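PDB 4E1D: VgrG protein from Vibrio cholerae, which carries an actin cross-linking domain that binds ADP and manganese and probably uses ATP to join actin monomers covalently into oligomers. Local coordinates for residues 23-28 with 96-101. Residues are numbered along the deposited sequence; the frame is centred on the assembly and turned at random. Where two conformers were deposited one is given.
With MN (manganese (II) ion), chain D; ADP (adenosine-5'-diphosphate), chain B.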
loop_
_atom_site.group_PDB
_atom_site.type_symbol
_atom_site.label_atom_id
_atom_site.label_comp_id
_atom_site.label_asym_id
_atom_site.label_seq_id
_atom_site.Cartn_x
_atom_site.Cartn_y
_atom_site.Cartn_z
ATOM N N SER A 23 -1.070 -15.100 7.208
ATOM C CA SER A 23 -1.094 -14.103 6.137
ATOM C C SER A 23 -2.275 -13.142 6.277
ATOM O O SER A 23 -3.372 -13.560 6.674
ATOM C CB SER A 23 -1.119 -14.776 4.768
ATOM O OG SER A 23 -2.267 -15.592 4.610
ATOM N N SER A 24 -2.043 -11.859 5.963
ATOM C CA SER A 24 -3.058 -10.820 6.059
ATOM C C SER A 24 -3.315 -10.113 4.732
ATOM O O SER A 24 -2.495 -10.178 3.818
ATOM C CB SER A 24 -2.683 -9.815 7.143
ATOM O OG SER A 24 -1.369 -9.315 6.974
ATOM N N ILE A 25 -4.484 -9.465 4.628
ATOM C CA ILE A 25 -4.909 -8.729 3.440
ATOM C C ILE A 25 -5.646 -7.419 3.768
ATOM O O ILE A 25 -6.504 -7.377 4.650
ATOM C CB ILE A 25 -5.655 -9.634 2.409
ATOM C CG1 ILE A 25 -5.851 -8.911 1.045
ATOM C CG2 ILE A 25 -6.967 -10.203 2.986
ATOM C CD1 ILE A 25 -5.877 -9.794 -0.173
ATOM N N GLY A 26 -5.268 -6.371 3.045
ATOM C CA GLY A 26 -5.843 -5.037 3.111
ATOM C C GLY A 26 -6.190 -4.559 1.715
ATOM O O GLY A 26 -5.499 -4.919 0.758
ATOM N N ILE A 27 -7.283 -3.788 1.570
ATOM C CA ILE A 27 -7.718 -3.291 0.259
ATOM C C ILE A 27 -7.859 -1.776 0.214
ATOM O O ILE A 27 -8.119 -1.147 1.238
ATOM C CB ILE A 27 -8.976 -4.031 -0.310
ATOM C CG1 ILE A 27 -10.232 -3.800 0.564
ATOM C CG2 ILE A 27 -8.705 -5.533 -0.553
ATOM C CD1 ILE A 27 -11.573 -4.064 -0.092
ATOM N N GLU A 28 -7.684 -1.202 -0.979
ATOM C CA GLU A 28 -7.838 0.225 -1.242
ATOM C C GLU A 28 -8.854 0.343 -2.346
ATOM O O GLU A 28 -8.764 -0.387 -3.332
ATOM C CB GLU A 28 -6.515 0.870 -1.655
ATOM C CG GLU A 28 -5.521 0.986 -0.521
ATOM C CD GLU A 28 -4.131 1.347 -0.998
ATOM O OE1 GLU A 28 -3.391 0.431 -1.421
ATOM O OE2 GLU A 28 -3.800 2.553 -0.989
ATOM N N CYS A 96 -7.247 -7.785 7.595
ATOM C CA CYS A 96 -7.846 -8.957 8.208
ATOM C C CYS A 96 -7.067 -10.175 7.728
ATOM O O CYS A 96 -6.210 -10.037 6.847
ATOM C CB CYS A 96 -9.331 -9.054 7.868
ATOM S SG CYS A 96 -9.681 -9.355 6.119
ATOM N N GLU A 97 -7.344 -11.355 8.316
ATOM C CA GLU A 97 -6.714 -12.614 7.930
ATOM C C GLU A 97 -7.184 -12.971 6.516
ATOM O O GLU A 97 -8.353 -12.745 6.193
ATOM C CB GLU A 97 -7.094 -13.716 8.920
ATOM C CG GLU A 97 -6.566 -13.478 10.328
ATOM C CD GLU A 97 -7.170 -14.336 11.423
ATOM O OE1 GLU A 97 -7.358 -13.805 12.541
ATOM O OE2 GLU A 97 -7.453 -15.531 11.173
ATOM N N MET A 98 -6.270 -13.477 5.662
ATOM C CA MET A 98 -6.579 -13.836 4.271
ATOM C C MET A 98 -7.648 -14.913 4.145
ATOM O O MET A 98 -8.421 -14.895 3.186
ATOM C CB MET A 98 -5.315 -14.249 3.512
ATOM C CG MET A 98 -4.491 -13.065 3.065
ATOM S SD MET A 98 -3.347 -13.387 1.712
ATOM C CE MET A 98 -4.458 -13.474 0.329
ATOM N N ASP A 99 -7.684 -15.850 5.109
ATOM C CA ASP A 99 -8.633 -16.965 5.142
ATOM C C ASP A 99 -9.877 -16.693 5.995
ATOM O O ASP A 99 -10.684 -17.600 6.203
ATOM C CB ASP A 99 -7.929 -18.279 5.557
ATOM C CG ASP A 99 -7.322 -18.316 6.951
ATOM O OD1 ASP A 99 -7.326 -17.267 7.637
ATOM O OD2 ASP A 99 -6.822 -19.388 7.348
ATOM N N ASP A 100 -10.040 -15.450 6.475
ATOM C CA ASP A 100 -11.205 -15.044 7.264
ATOM C C ASP A 100 -12.282 -14.561 6.280
ATOM O O ASP A 100 -12.315 -13.382 5.914
ATOM C CB ASP A 100 -10.827 -13.954 8.299
ATOM C CG ASP A 100 -11.877 -13.655 9.363
ATOM O OD1 ASP A 100 -13.079 -13.950 9.125
ATOM O OD2 ASP A 100 -11.512 -13.060 10.404
ATOM N N LYS A 101 -13.134 -15.502 5.831
ATOM C CA LYS A 101 -14.220 -15.282 4.872
ATOM C C LYS A 101 -15.206 -14.201 5.329
ATOM O O LYS A 101 -15.562 -13.324 4.537
ATOM C CB LYS A 101 -14.959 -16.598 4.608
ATOM C CG LYS A 101 -15.439 -16.755 3.172
ATOM C CD LYS A 101 -15.740 -18.216 2.821
ATOM C CE LYS A 101 -14.502 -19.015 2.475
ATOM N NZ LYS A 101 -14.821 -20.437 2.195
HETATM MN MN MN D . -3.866 4.671 -0.378
HETATM P PB ADP B . -0.666 4.218 0.897
HETATM O O1B ADP B . -0.733 5.651 1.209
HETATM O O2B ADP B . 0.793 3.794 0.714
HETATM O O3B ADP B . -1.456 3.914 -0.369
HETATM P PA ADP B . -2.630 3.436 2.986
HETATM O O1A ADP B . -2.368 3.900 4.370
HETATM O O2A ADP B . -3.652 4.391 2.309
HETATM O O3A ADP B . -1.273 3.400 2.133
HETATM O "O5'" ADP B . -3.233 1.962 3.017
HETATM C "C5'" ADP B . -2.342 0.887 3.349
HETATM C "C4'" ADP B . -2.963 -0.427 2.954
HETATM O "O4'" ADP B . -2.274 -1.512 3.612
HETATM C "C3'" ADP B . -4.446 -0.604 3.276
HETATM O "O3'" ADP B . -5.159 -1.194 2.194
HETATM C "C2'" ADP B . -4.420 -1.443 4.556
HETATM O "O2'" ADP B . -5.569 -2.257 4.742
HETATM C "C1'" ADP B . -3.209 -2.319 4.299
HETATM N N9 ADP B . -2.570 -2.864 5.499
HETATM C C8 ADP B . -2.168 -2.177 6.611
HETATM N N7 ADP B . -1.651 -2.941 7.547
HETATM C C5 ADP B . -1.715 -4.219 7.004
HETATM C C6 ADP B . -1.363 -5.486 7.506
HETATM N N6 ADP B . -0.903 -5.686 8.734
HETATM N N1 ADP B . -1.578 -6.561 6.708
HETATM C C2 ADP B . -2.121 -6.366 5.496
HETATM N N3 ADP B . -2.508 -5.222 4.921
HETATM C C4 ADP B . -2.279 -4.175 5.730
HETATM O O HOH W 1 -4.360 -16.230 6.886
#
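M98 lies against the start of strand 24-32, and its side chain crosses that of I25 at about a right angle. The CB of M98 lies 3.5 Å from S23 OG, whose hydroxyl is hydrogen-bonded to E191. CG then presses on the S24 carbonyl carbon and on I25, with M98 CG 3.7 Å from I25 CB. M98 SD lies 3.8 Å from S23 OG and about as far from S24 O. A bend at chi3 of M98 (75°) brings M98 CE to 4.0 Å from I25 CD1; V177 of strand 167-180 touches both residues. Beneath these side chains the backbones pair antiparallel. I25 N donates to C96 O at 2.9 Å, almost straight along the carbonyl, and I25 O receives C96 N. Beyond this pair the type I turn from E97 to D100 carries the chain into helix 101-124, yet M98 N still reaches S23 O (N-H...O 171°), which also accepts a hydrogen bond from a water. Strand 24-32 is here flanked by strands 85-97 and 167-180 and lines the nucleotide site of the actin cross-linking domain. S24 OG, held between its backbone N and carbonyl carbon (chi1 52°), donates to adenine N1 of ADP at 2.8 Å. G26 CA passes 3.2 Å from ADP O2'. Further along the strand, E28 OE2 binds manganese at 2.2 Å, joined on the metal by the ADP β-phosphate and E90.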